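Local coordinates for protein fimbrial subunit CupB6 (Pseudomonas aeruginosa, PDB 5CYL) that probably forms the adhesive tip of a chaperone-usher pilus and so helps the bacterium attach to surfaces and form biofilms, at residues 236-241 against 315-320; 155-160 against 171-176; 205-210 against 249-254; 63-68 against 149-154. All coordinates share one frame; numbering follows the deposited sequence.

Interaction 1. Residues 236-241 against 315-320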
loop_
_atom_site.group_PDB
_atom_site.type_symbol
_atom_site.label_atom_id
_atom_site.label_comp_id
_atom_site.label_asym_id
_atom_site.label_seq_id
_atom_site.Cartn_x
_atom_site.Cartn_y
_atom_site.Cartn_z
ATOM N N SER A 236 29.788 -27.394 -16.622
ATOM C CA SER A 236 30.939 -27.206 -15.752
ATOM C C SER A 236 30.481 -27.199 -14.295
ATOM O O SER A 236 29.304 -27.348 -14.046
ATOM C CB SER A 236 31.696 -25.939 -16.131
ATOM O OG SER A 236 31.018 -24.747 -15.782
ATOM N N THR A 237 31.392 -27.097 -13.329
ATOM C CA THR A 237 30.976 -26.982 -11.931
ATOM C C THR A 237 30.304 -25.619 -11.687
ATOM O O THR A 237 30.788 -24.602 -12.231
ATOM C CB THR A 237 32.172 -27.185 -11.024
ATOM O OG1 THR A 237 32.747 -28.468 -11.303
ATOM C CG2 THR A 237 31.740 -27.136 -9.587
ATOM N N GLU A 238 29.167 -25.641 -10.956
ATOM C CA GLU A 238 28.293 -24.465 -10.687
ATOM C C GLU A 238 28.959 -23.432 -9.850
ATOM O O GLU A 238 29.630 -23.795 -8.908
ATOM C CB GLU A 238 27.073 -24.852 -9.887
ATOM C CG GLU A 238 25.933 -25.229 -10.776
ATOM C CD GLU A 238 24.696 -25.693 -10.040
ATOM O OE1 GLU A 238 24.748 -25.988 -8.824
ATOM O OE2 GLU A 238 23.644 -25.742 -10.703
ATOM N N ARG A 239 28.728 -22.161 -10.155
ATOM C CA ARG A 239 29.225 -21.055 -9.360
ATOM C C ARG A 239 28.012 -20.361 -8.784
ATOM O O ARG A 239 27.078 -20.037 -9.489
ATOM C CB ARG A 239 30.046 -20.098 -10.222
ATOM C CG ARG A 239 31.278 -20.728 -10.849
ATOM C CD ARG A 239 32.321 -21.047 -9.793
ATOM N NE ARG A 239 33.470 -21.780 -10.322
ATOM C CZ ARG A 239 33.702 -23.071 -10.093
ATOM N NH1 ARG A 239 32.871 -23.778 -9.333
ATOM N NH2 ARG A 239 34.782 -23.659 -10.607
ATOM N N SER A 240 28.012 -20.113 -7.479
ATOM C CA SER A 240 26.872 -19.450 -6.797
ATOM C C SER A 240 27.008 -17.960 -6.570
ATOM O O SER A 240 28.033 -17.487 -6.141
ATOM C CB SER A 240 26.586 -20.119 -5.472
ATOM O OG SER A 240 25.815 -21.291 -5.710
ATOM N N PHE A 241 25.949 -17.236 -6.900
ATOM C CA PHE A 241 25.864 -15.796 -6.671
ATOM C C PHE A 241 24.449 -15.378 -6.336
ATOM O O PHE A 241 23.511 -16.101 -6.594
ATOM C CB PHE A 241 26.432 -15.006 -7.851
ATOM C CG PHE A 241 25.694 -15.188 -9.130
ATOM C CD1 PHE A 241 25.713 -16.394 -9.798
ATOM C CD2 PHE A 241 25.004 -14.122 -9.687
ATOM C CE1 PHE A 241 25.026 -16.540 -11.000
ATOM C CE2 PHE A 241 24.326 -14.243 -10.892
ATOM C CZ PHE A 241 24.338 -15.457 -11.551
ATOM N N PRO A 315 18.460 -16.050 -5.452
ATOM C CA PRO A 315 19.621 -16.934 -5.408
ATOM C C PRO A 315 19.893 -17.559 -6.778
ATOM O O PRO A 315 18.966 -18.019 -7.437
ATOM C CB PRO A 315 19.238 -17.989 -4.379
ATOM C CG PRO A 315 17.727 -17.958 -4.331
ATOM C CD PRO A 315 17.386 -16.501 -4.558
ATOM N N LEU A 316 21.148 -17.554 -7.207
ATOM C CA LEU A 316 21.501 -18.032 -8.536
ATOM C C LEU A 316 22.784 -18.855 -8.554
ATOM O O LEU A 316 23.667 -18.666 -7.726
ATOM C CB LEU A 316 21.641 -16.859 -9.505
ATOM C CG LEU A 316 20.408 -16.010 -9.794
ATOM C CD1 LEU A 316 20.785 -14.695 -10.454
ATOM C CD2 LEU A 316 19.420 -16.742 -10.680
ATOM N N SER A 317 22.870 -19.765 -9.513
ATOM C CA SER A 317 24.094 -20.512 -9.786
ATOM C C SER A 317 24.316 -20.560 -11.293
ATOM O O SER A 317 23.371 -20.607 -12.068
ATOM C CB SER A 317 24.035 -21.921 -9.188
ATOM O OG SER A 317 23.281 -22.780 -10.009
ATOM N N ALA A 318 25.566 -20.545 -11.710
ATOM C CA ALA A 318 25.899 -20.511 -13.136
ATOM C C ALA A 318 26.975 -21.528 -13.526
ATOM O O ALA A 318 27.828 -21.876 -12.716
ATOM C CB ALA A 318 26.322 -19.113 -13.537
ATOM N N ALA A 319 26.898 -21.999 -14.763
ATOM C CA ALA A 319 27.883 -22.940 -15.289
ATOM C C ALA A 319 27.945 -22.864 -16.794
ATOM O O ALA A 319 27.045 -22.320 -17.447
ATOM C CB ALA A 319 27.601 -24.361 -14.843
ATOM N N TYR A 320 29.048 -23.353 -17.342
ATOM C CA TYR A 320 29.167 -23.556 -18.787
ATOM C C TYR A 320 28.339 -24.766 -19.231
ATOM O O TYR A 320 28.255 -25.773 -18.523
ATOM C CB TYR A 320 30.627 -23.768 -19.143
ATOM C CG TYR A 320 31.397 -22.484 -19.122
ATOM C CD1 TYR A 320 31.055 -21.441 -19.994
ATOM C CD2 TYR A 320 32.452 -22.296 -18.253
ATOM C CE1 TYR A 320 31.747 -20.245 -19.997
ATOM C CE2 TYR A 320 33.151 -21.092 -18.224
ATOM C CZ TYR A 320 32.798 -20.073 -19.087
ATOM O OH TYR A 320 33.518 -18.880 -19.116
#
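Ser236 and Tyr320 meet through two polar bonds where the chain enters the strand pairing. The amide of Ser236 donates to the carbonyl of Tyr320 (N to O, 2.9 Å), and Tyr320 N returns a bond to Ser236 OG, also 2.9 Å. That hydroxyl lies between the backbone N and carbonyl carbon (chi1 72°), where it takes the place of a main-chain acceptor. Beyond it the antiparallel ladder is regular. Arg239 and Ala318 exchange both N-H groups and carbonyls as a hydrogen-bonded pair, and Phe241 with Leu316 does the same (Phe241 N to Leu316 O, 2.8 Å). Ser240 and Ser317 form the non-hydrogen-bonded pair between them. Ser317 OG makes at most a weak hydrogen bond to Glu238 OE2, whereas Arg239 NH1 turns back to its own segment and donates to Glu238 O at 3.3 Å, from above the carbonyl plane. The apolar element is the Phe241 ring: Leu316 CB sits over one face, 3.8 Å from the centroid, Leu316 CD1 meets Phe241 CE2 at 3.6 Å, and Ala318 CB approaches CE1 obliquely. Tyr320 OH is satisfied by Ala334 O. Strand 311-322 is flanked by strand 239-245 and by strand 283-289, which bonds to the backbones of Pro315, Ser317 and Ala319, while Phe241 and Ala318 pack on Val354 and Phe356 of strand 352-361.

Interaction 2. Residues 155-160 against 171-176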
loop_
_atom_site.group_PDB
_atom_site.type_symbol
_atom_site.label_atom_id
_atom_site.label_comp_id
_atom_site.label_asym_id
_atom_site.label_seq_id
_atom_site.Cartn_x
_atom_site.Cartn_y
_atom_site.Cartn_z
ATOM N N TRP A 155 -25.048 15.863 12.672
ATOM C CA TRP A 155 -26.221 16.651 13.060
ATOM C C TRP A 155 -25.969 17.483 14.306
ATOM O O TRP A 155 -25.718 16.926 15.377
ATOM C CB TRP A 155 -27.379 15.725 13.338
ATOM C CG TRP A 155 -27.735 14.841 12.183
ATOM C CD1 TRP A 155 -27.028 13.782 11.719
ATOM C CD2 TRP A 155 -28.903 14.935 11.362
ATOM N NE1 TRP A 155 -27.683 13.194 10.671
ATOM C CE2 TRP A 155 -28.838 13.887 10.426
ATOM C CE3 TRP A 155 -30.001 15.804 11.330
ATOM C CZ2 TRP A 155 -29.828 13.675 9.464
ATOM C CZ3 TRP A 155 -30.992 15.597 10.380
ATOM C CH2 TRP A 155 -30.898 14.542 9.450
ATOM N N ALA A 156 -26.056 18.801 14.207
ATOM C CA ALA A 156 -26.202 19.635 15.434
ATOM C C ALA A 156 -27.663 19.960 15.662
ATOM O O ALA A 156 -28.256 20.651 14.860
ATOM C CB ALA A 156 -25.413 20.915 15.327
ATOM N N VAL A 157 -28.246 19.461 16.735
ATOM C CA VAL A 157 -29.696 19.604 16.970
ATOM C C VAL A 157 -30.008 20.195 18.350
ATOM O O VAL A 157 -29.544 19.669 19.384
ATOM C CB VAL A 157 -30.431 18.256 16.808
ATOM C CG1 VAL A 157 -31.933 18.394 17.057
ATOM C CG2 VAL A 157 -30.195 17.682 15.426
ATOM N N ASP A 158 -30.771 21.290 18.353
ATOM C CA ASP A 158 -31.180 21.925 19.606
ATOM C C ASP A 158 -32.304 21.113 20.234
ATOM O O ASP A 158 -33.266 20.750 19.548
ATOM C CB ASP A 158 -31.587 23.384 19.369
ATOM C CG ASP A 158 -32.152 24.054 20.633
ATOM O OD1 ASP A 158 -33.318 23.786 21.005
ATOM O OD2 ASP A 158 -31.432 24.859 21.261
ATOM N N ARG A 159 -32.180 20.852 21.535
ATOM C CA ARG A 159 -33.203 20.108 22.301
ATOM C C ARG A 159 -33.310 20.575 23.761
ATOM O O ARG A 159 -32.372 21.172 24.288
ATOM C CB ARG A 159 -32.880 18.611 22.255
ATOM C CG ARG A 159 -32.899 18.024 20.847
ATOM C CD ARG A 159 -34.223 17.368 20.531
ATOM N NE ARG A 159 -34.227 16.157 21.350
ATOM C CZ ARG A 159 -35.222 15.303 21.436
ATOM N NH1 ARG A 159 -36.330 15.532 20.755
ATOM N NH2 ARG A 159 -35.106 14.219 22.184
ATOM N N LEU A 160 -34.442 20.307 24.414
ATOM C CA LEU A 160 -34.567 20.622 25.860
ATOM C C LEU A 160 -33.553 19.799 26.637
ATOM O O LEU A 160 -33.364 18.645 26.302
ATOM C CB LEU A 160 -35.982 20.364 26.391
ATOM C CG LEU A 160 -37.134 21.216 25.817
ATOM C CD1 LEU A 160 -38.451 20.850 26.496
ATOM C CD2 LEU A 160 -36.893 22.724 25.882
ATOM N N ALA A 171 -33.661 11.922 18.073
ATOM C CA ALA A 171 -34.938 12.381 17.485
ATOM C C ALA A 171 -34.759 13.818 17.013
ATOM O O ALA A 171 -34.206 14.642 17.727
ATOM C CB ALA A 171 -36.059 12.285 18.476
ATOM N N VAL A 172 -35.166 14.111 15.783
ATOM C CA VAL A 172 -35.053 15.475 15.268
ATOM C C VAL A 172 -36.467 16.020 15.203
ATOM O O VAL A 172 -37.285 15.481 14.473
ATOM C CB VAL A 172 -34.380 15.585 13.881
ATOM C CG1 VAL A 172 -34.277 17.050 13.493
ATOM C CG2 VAL A 172 -32.988 14.973 13.896
ATOM N N PRO A 173 -36.764 17.085 15.964
ATOM C CA PRO A 173 -38.140 17.574 15.976
ATOM C C PRO A 173 -38.644 18.050 14.621
ATOM O O PRO A 173 -37.875 18.628 13.839
ATOM C CB PRO A 173 -38.078 18.747 16.958
ATOM C CG PRO A 173 -36.996 18.371 17.901
ATOM C CD PRO A 173 -35.961 17.715 17.028
ATOM N N ALA A 174 -39.928 17.773 14.386
ATOM C CA ALA A 174 -40.668 18.211 13.191
ATOM C C ALA A 174 -40.772 19.748 13.074
ATOM O O ALA A 174 -40.711 20.281 11.982
ATOM C CB ALA A 174 -42.054 17.581 13.174
ATOM N N ASP A 175 -40.881 20.431 14.212
ATOM C CA ASP A 175 -41.065 21.887 14.296
ATOM C C ASP A 175 -39.866 22.764 13.880
ATOM O O ASP A 175 -38.718 22.369 13.976
ATOM C CB ASP A 175 -41.478 22.279 15.716
ATOM C CG ASP A 175 -40.355 22.127 16.722
ATOM O OD1 ASP A 175 -39.313 22.769 16.557
ATOM O OD2 ASP A 175 -40.516 21.350 17.682
ATOM N N ASN A 176 -40.181 23.973 13.418
ATOM C CA ASN A 176 -39.184 24.956 13.000
ATOM C C ASN A 176 -39.104 26.188 13.908
ATOM O O ASN A 176 -38.513 27.195 13.531
ATOM C CB ASN A 176 -39.426 25.387 11.553
ATOM C CG ASN A 176 -38.312 26.261 11.001
ATOM O OD1 ASN A 176 -38.301 26.591 9.819
ATOM N ND2 ASN A 176 -37.370 26.639 11.854
#
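Arg159 folds down against Ala171 and Pro173 because its chain bends twice, chi2 placing CD at -97° and chi3 placing NE at -71°. Arg159 CD then packs on the Pro173 ring, 3.9 Å from Pro173 CD, while Pro173 CG lies at the edge of the guanidinium, near its plane. The carbonyl of Ala171 stands over one face of the same group, with its O 3.8 Å from Arg159 NH1, too far for a hydrogen bond, and the Ala171 methyl is about as close to NH1. Two residues earlier in the strand, Val157 presents both branches: CG1 reaches tip to tip toward Pro173 CD at 4.1 Å, and CG2 meets Val172 CG2, the two valine side chains crossing at about a right angle. That Val172 methyl also meets the six-membered ring of Trp155, 4.0 Å from CE3. The contact is therefore one of apolar packing, with one carbonyl lying over the guanidinium, and without a hydrogen bond between the segments. Trp155, Val157 and Arg159 all address the loop, whereas Ala156 packs on Cys10 and Phe12 of strand 6-22. Here the long connection between strands 151-160 and 185-189 folds back over the face of the four-stranded sheet turned away from strand 6-22, as a surface loop on a beta sandwich.

Interaction 3. Residues 205-210 against 249-254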
loop_
_atom_site.group_PDB
_atom_site.type_symbol
_atom_site.label_atom_id
_atom_site.label_comp_id
_atom_site.label_asym_id
_atom_site.label_seq_id
_atom_site.Cartn_x
_atom_site.Cartn_y
_atom_site.Cartn_z
ATOM N N ILE A 205 1.459 4.366 1.003
ATOM C CA ILE A 205 2.269 3.271 1.557
ATOM C C ILE A 205 3.419 2.916 0.612
ATOM O O ILE A 205 3.153 2.625 -0.580
ATOM C CB ILE A 205 1.389 2.037 1.822
ATOM C CG1 ILE A 205 0.304 2.422 2.835
ATOM C CG2 ILE A 205 2.232 0.857 2.264
ATOM C CD1 ILE A 205 -0.558 1.284 3.291
ATOM N N PRO A 206 4.689 2.935 1.119
ATOM C CA PRO A 206 5.749 2.635 0.125
ATOM C C PRO A 206 5.844 1.155 -0.291
ATOM O O PRO A 206 5.680 0.251 0.545
ATOM C CB PRO A 206 7.039 3.038 0.856
ATOM C CG PRO A 206 6.751 2.735 2.278
ATOM C CD PRO A 206 5.297 3.161 2.461
ATOM N N LYS A 207 6.091 0.942 -1.580
ATOM C CA LYS A 207 6.209 -0.400 -2.139
ATOM C C LYS A 207 7.505 -0.676 -2.898
ATOM O O LYS A 207 7.546 -1.543 -3.744
ATOM C CB LYS A 207 5.008 -0.694 -3.036
ATOM C CG LYS A 207 3.672 -0.682 -2.315
ATOM C CD LYS A 207 3.493 -1.923 -1.449
ATOM C CE LYS A 207 2.042 -2.125 -1.058
ATOM N NZ LYS A 207 1.147 -2.172 -2.225
ATOM N N LYS A 208 8.564 0.069 -2.627
ATOM C CA LYS A 208 9.785 -0.080 -3.438
ATOM C C LYS A 208 11.050 -0.308 -2.629
ATOM O O LYS A 208 11.115 0.033 -1.486
ATOM C CB LYS A 208 9.952 1.106 -4.378
ATOM C CG LYS A 208 8.868 1.168 -5.440
ATOM C CD LYS A 208 9.118 2.186 -6.544
ATOM C CE LYS A 208 9.177 3.605 -6.017
ATOM N NZ LYS A 208 9.268 4.592 -7.130
ATOM N N CYS A 209 12.031 -0.931 -3.247
ATOM C CA CYS A 209 13.317 -1.152 -2.632
ATOM C C CYS A 209 14.245 -0.112 -3.230
ATOM O O CYS A 209 13.892 0.559 -4.164
ATOM C CB CYS A 209 13.845 -2.575 -2.890
ATOM S SG CYS A 209 12.724 -3.902 -2.388
ATOM N N LYS A 210 15.433 -0.003 -2.667
ATOM C CA LYS A 210 16.447 0.902 -3.139
ATOM C C LYS A 210 17.284 0.213 -4.200
ATOM O O LYS A 210 17.896 -0.847 -3.971
ATOM C CB LYS A 210 17.311 1.343 -1.958
ATOM C CG LYS A 210 18.573 2.091 -2.347
ATOM C CD LYS A 210 19.715 1.881 -1.356
ATOM C CE LYS A 210 21.069 1.857 -2.092
ATOM N NZ LYS A 210 22.132 2.678 -1.453
ATOM N N ALA A 249 10.662 -1.653 1.254
ATOM C CA ALA A 249 9.417 -1.384 2.020
ATOM C C ALA A 249 8.767 -2.685 2.444
ATOM O O ALA A 249 8.890 -3.660 1.721
ATOM C CB ALA A 249 8.441 -0.571 1.172
ATOM N N ALA A 250 8.064 -2.712 3.575
ATOM C CA ALA A 250 7.569 -4.005 4.107
ATOM C C ALA A 250 6.808 -4.839 3.080
ATOM O O ALA A 250 6.961 -6.045 3.038
ATOM C CB ALA A 250 6.733 -3.810 5.360
ATOM N N LEU A 251 5.992 -4.174 2.275
ATOM C CA LEU A 251 5.078 -4.816 1.323
ATOM C C LEU A 251 5.581 -4.842 -0.110
ATOM O O LEU A 251 4.854 -5.237 -1.007
ATOM C CB LEU A 251 3.755 -4.067 1.339
ATOM C CG LEU A 251 2.614 -4.719 2.083
ATOM C CD1 LEU A 251 3.042 -5.367 3.374
ATOM C CD2 LEU A 251 1.565 -3.651 2.331
ATOM N N ALA A 252 6.821 -4.407 -0.309
ATOM C CA ALA A 252 7.480 -4.499 -1.630
ATOM C C ALA A 252 7.580 -5.980 -2.050
ATOM O O ALA A 252 7.911 -6.855 -1.226
ATOM C CB ALA A 252 8.851 -3.824 -1.612
ATOM N N LYS A 253 7.290 -6.247 -3.317
ATOM C CA LYS A 253 7.390 -7.583 -3.860
ATOM C C LYS A 253 8.018 -7.433 -5.212
ATOM O O LYS A 253 7.272 -7.511 -6.199
ATOM C CB LYS A 253 6.008 -8.242 -3.967
ATOM C CG LYS A 253 5.435 -8.661 -2.610
ATOM C CD LYS A 253 4.640 -9.963 -2.716
ATOM C CE LYS A 253 3.573 -9.830 -3.805
ATOM N NZ LYS A 253 2.705 -11.034 -3.966
ATOM N N PRO A 254 9.374 -7.218 -5.289
ATOM C CA PRO A 254 9.883 -6.931 -6.622
ATOM C C PRO A 254 10.147 -8.144 -7.483
ATOM O O PRO A 254 10.183 -9.275 -7.005
ATOM C CB PRO A 254 11.230 -6.234 -6.368
ATOM C CG PRO A 254 11.498 -6.366 -4.915
ATOM C CD PRO A 254 10.519 -7.340 -4.364
#
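Ala249 approaches the flat peptide carbonyl of Lys208 from above its plane: its N lies 49° out of that plane and donates to Lys208 O over 3.2 Å. This is the one hydrogen bond between the segments, which bring no flat side chain to the contact. Saturated surfaces do the remaining work. The Pro206 ring touches the Ala249 methyl through CB and CG, with CG to Ala249 CB at 3.9 Å. Lys207 uses its aliphatic part, its side chain crossing that of Leu251 obliquely. A bend at chi2 (-74°) places CD 3.5 Å from Leu251 CB, and CE follows against the same CB and against CD2. The ammonium itself is directed elsewhere, with NZ bound to the carbonyl of Gly139. Cys209 SG sits against Pro254 CG at 3.7 Å and, a little farther off, against the Ala252 methyl. Residues 249-252 form a type I beta turn, closed by Ala252 N donating to Ala249 O at 3.0 Å, and Arg307 NH1 reinforces the turn by donating to Ala252 O. Covalent linkage comes from the Cys209-Cys248 disulfide, immediately before the turn. The Lys207 bond to Gly139 links this end of the fimbrial domain to the loop at 137-140, consistent with a place at the junction between the two halves of the elongated chain. A cystine that ties the approach to the first strand of a domain, here 215-225, to the segment following the second, 239-245, is consistent with the disulfide of chaperone-usher pilin domains.

Interaction 4. Residues 63-68 against 149-154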
loop_
_atom_site.group_PDB
_atom_site.type_symbol
_atom_site.label_atom_id
_atom_site.label_comp_id
_atom_site.label_asym_id
_atom_site.label_seq_id
_atom_site.Cartn_x
_atom_site.Cartn_y
_atom_site.Cartn_z
ATOM N N ASN A 63 -24.430 9.803 11.670
ATOM C CA ASN A 63 -24.680 8.479 11.103
ATOM C C ASN A 63 -24.158 8.428 9.679
ATOM O O ASN A 63 -23.978 9.458 9.037
ATOM C CB ASN A 63 -26.157 8.150 11.125
ATOM C CG ASN A 63 -26.929 8.929 10.102
ATOM O OD1 ASN A 63 -26.607 10.062 9.771
ATOM N ND2 ASN A 63 -27.971 8.323 9.588
ATOM N N TRP A 64 -23.919 7.225 9.186
ATOM C CA TRP A 64 -23.478 7.008 7.816
ATOM C C TRP A 64 -24.707 6.567 7.060
ATOM O O TRP A 64 -25.403 5.620 7.468
ATOM C CB TRP A 64 -22.417 5.905 7.717
ATOM C CG TRP A 64 -21.034 6.317 8.030
ATOM C CD1 TRP A 64 -20.401 6.177 9.222
ATOM C CD2 TRP A 64 -20.077 6.916 7.149
ATOM N NE1 TRP A 64 -19.106 6.685 9.148
ATOM C CE2 TRP A 64 -18.887 7.117 7.876
ATOM C CE3 TRP A 64 -20.106 7.289 5.819
ATOM C CZ2 TRP A 64 -17.761 7.713 7.324
ATOM C CZ3 TRP A 64 -18.951 7.862 5.261
ATOM C CH2 TRP A 64 -17.815 8.069 6.021
ATOM N N SER A 65 -24.988 7.225 5.949
ATOM C CA SER A 65 -26.088 6.766 5.073
ATOM C C SER A 65 -25.543 6.427 3.700
ATOM O O SER A 65 -24.389 6.729 3.348
ATOM C CB SER A 65 -27.191 7.815 4.959
ATOM O OG SER A 65 -26.612 9.067 4.663
ATOM N N GLY A 66 -26.368 5.769 2.897
ATOM C CA GLY A 66 -25.970 5.413 1.530
ATOM C C GLY A 66 -25.350 4.046 1.440
ATOM O O GLY A 66 -24.923 3.605 0.377
ATOM N N VAL A 67 -25.305 3.381 2.586
ATOM C CA VAL A 67 -24.972 1.969 2.695
ATOM C C VAL A 67 -25.801 1.400 3.857
ATOM O O VAL A 67 -25.919 2.022 4.894
ATOM C CB VAL A 67 -23.472 1.731 2.944
ATOM C CG1 VAL A 67 -23.203 0.260 3.220
ATOM C CG2 VAL A 67 -22.649 2.219 1.760
ATOM N N GLY A 68 -26.421 0.250 3.643
ATOM C CA GLY A 68 -27.291 -0.352 4.644
ATOM C C GLY A 68 -26.597 -0.837 5.907
ATOM O O GLY A 68 -27.149 -0.722 6.968
ATOM N N SER A 149 -21.626 5.245 -2.652
ATOM C CA SER A 149 -22.431 6.427 -2.392
ATOM C C SER A 149 -22.592 6.754 -0.912
ATOM O O SER A 149 -23.392 7.608 -0.544
ATOM C CB SER A 149 -23.805 6.278 -3.046
ATOM O OG SER A 149 -24.462 5.119 -2.583
ATOM N N ALA A 150 -21.845 6.063 -0.063
ATOM C CA ALA A 150 -21.965 6.276 1.376
ATOM C C ALA A 150 -21.646 7.732 1.757
ATOM O O ALA A 150 -20.658 8.309 1.304
ATOM C CB ALA A 150 -21.054 5.333 2.139
ATOM N N THR A 151 -22.503 8.303 2.598
ATOM C CA THR A 151 -22.368 9.693 3.017
ATOM C C THR A 151 -22.329 9.833 4.533
ATOM O O THR A 151 -23.071 9.172 5.247
ATOM C CB THR A 151 -23.477 10.602 2.443
ATOM O OG1 THR A 151 -24.750 10.025 2.697
ATOM C CG2 THR A 151 -23.318 10.758 0.954
ATOM N N LEU A 152 -21.429 10.688 5.010
ATOM C CA LEU A 152 -21.277 10.981 6.436
ATOM C C LEU A 152 -22.124 12.197 6.881
ATOM O O LEU A 152 -21.865 13.331 6.447
ATOM C CB LEU A 152 -19.791 11.264 6.760
ATOM C CG LEU A 152 -19.524 11.655 8.235
ATOM C CD1 LEU A 152 -19.916 10.459 9.109
ATOM C CD2 LEU A 152 -18.088 12.111 8.505
ATOM N N ASN A 153 -23.079 11.977 7.781
ATOM C CA ASN A 153 -23.942 13.063 8.265
ATOM C C ASN A 153 -23.680 13.442 9.710
ATOM O O ASN A 153 -23.757 12.608 10.604
ATOM C CB ASN A 153 -25.396 12.687 8.101
ATOM C CG ASN A 153 -25.683 12.085 6.743
ATOM O OD1 ASN A 153 -25.785 12.793 5.732
ATOM N ND2 ASN A 153 -25.842 10.791 6.715
ATOM N N LEU A 154 -23.333 14.701 9.913
ATOM C CA LEU A 154 -23.198 15.250 11.253
ATOM C C LEU A 154 -24.415 16.102 11.545
ATOM O O LEU A 154 -24.772 16.982 10.772
ATOM C CB LEU A 154 -21.921 16.085 11.350
ATOM C CG LEU A 154 -20.644 15.358 10.926
ATOM C CD1 LEU A 154 -19.411 16.227 11.122
ATOM C CD2 LEU A 154 -20.481 14.056 11.707
#
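Ser65 OG is gripped by two side chains across the strand pair. Asn153 ND2 donates to it at 2.8 Å, with the hydroxyl in the plane of the Asn153 amide, and Thr151 OG1 shares a hydrogen bond with it at 2.9 Å in which either hydroxyl could be the donor. ND2 also reaches the carbonyl of Asn63 and, at 3.2 Å, Asn63 OD1; it approaches both acceptors from above their carbonyl planes, and the two amides are turned 43° apart. Asn63 O thus accepts from both N and ND2 of Asn153. The backbone holds these groups in register: Asn63 with Asn153 and Ser65 with Thr151 are hydrogen-bonded pairs, each with both N-H...O bonds made, Ser65 N to Thr151 O at 2.8 Å being one. On the other face, from the non-hydrogen-bonded pair Trp64 and Leu152, Leu152 CB lies over the six-membered ring of Trp64, 3.9 Å from its centroid, while Leu152 CD1 meets Trp64 CE2 at 3.7 Å over the same indole. Past the strand end, Val67 CG2 rests on Ala150 CB at 3.5 Å. In the next shell, Asp102 O accepts from Asn63 ND2 and Ser187 OG bonds to Asn153 OD1, which probably helps to fix how the two amides are turned. Trp64 and Leu152 both pack on Ile87 of strand 83-90, which belongs to the other sheet. An aromatic-aliphatic layer directed from one sheet at the other is the core of a beta sandwich, here in the N-terminal half of the tip adhesin, with the polar network on the reverse face.

Interactions 2 and 4 share strand 151-160 and meet where Asn63 approaches Trp155. Interaction 2 is a surface contact of loop on strand, made by apolar packing, whereas interaction 4 is a partly buried strand pairing with a dense polar network. Interaction 1 repeats the antiparallel ladder in the opposite half of the chain, its centre about 61 Å from that of interaction 4, and relies more on main-chain bonds and one phenyl ring. Interaction 3 lies nearest the middle of the chain, about 28 Å between centres from interaction 1, within the same fimbrial domain. Lacking regular strands, it depends on a turn, a disulfide and aliphatic contacts at the junction.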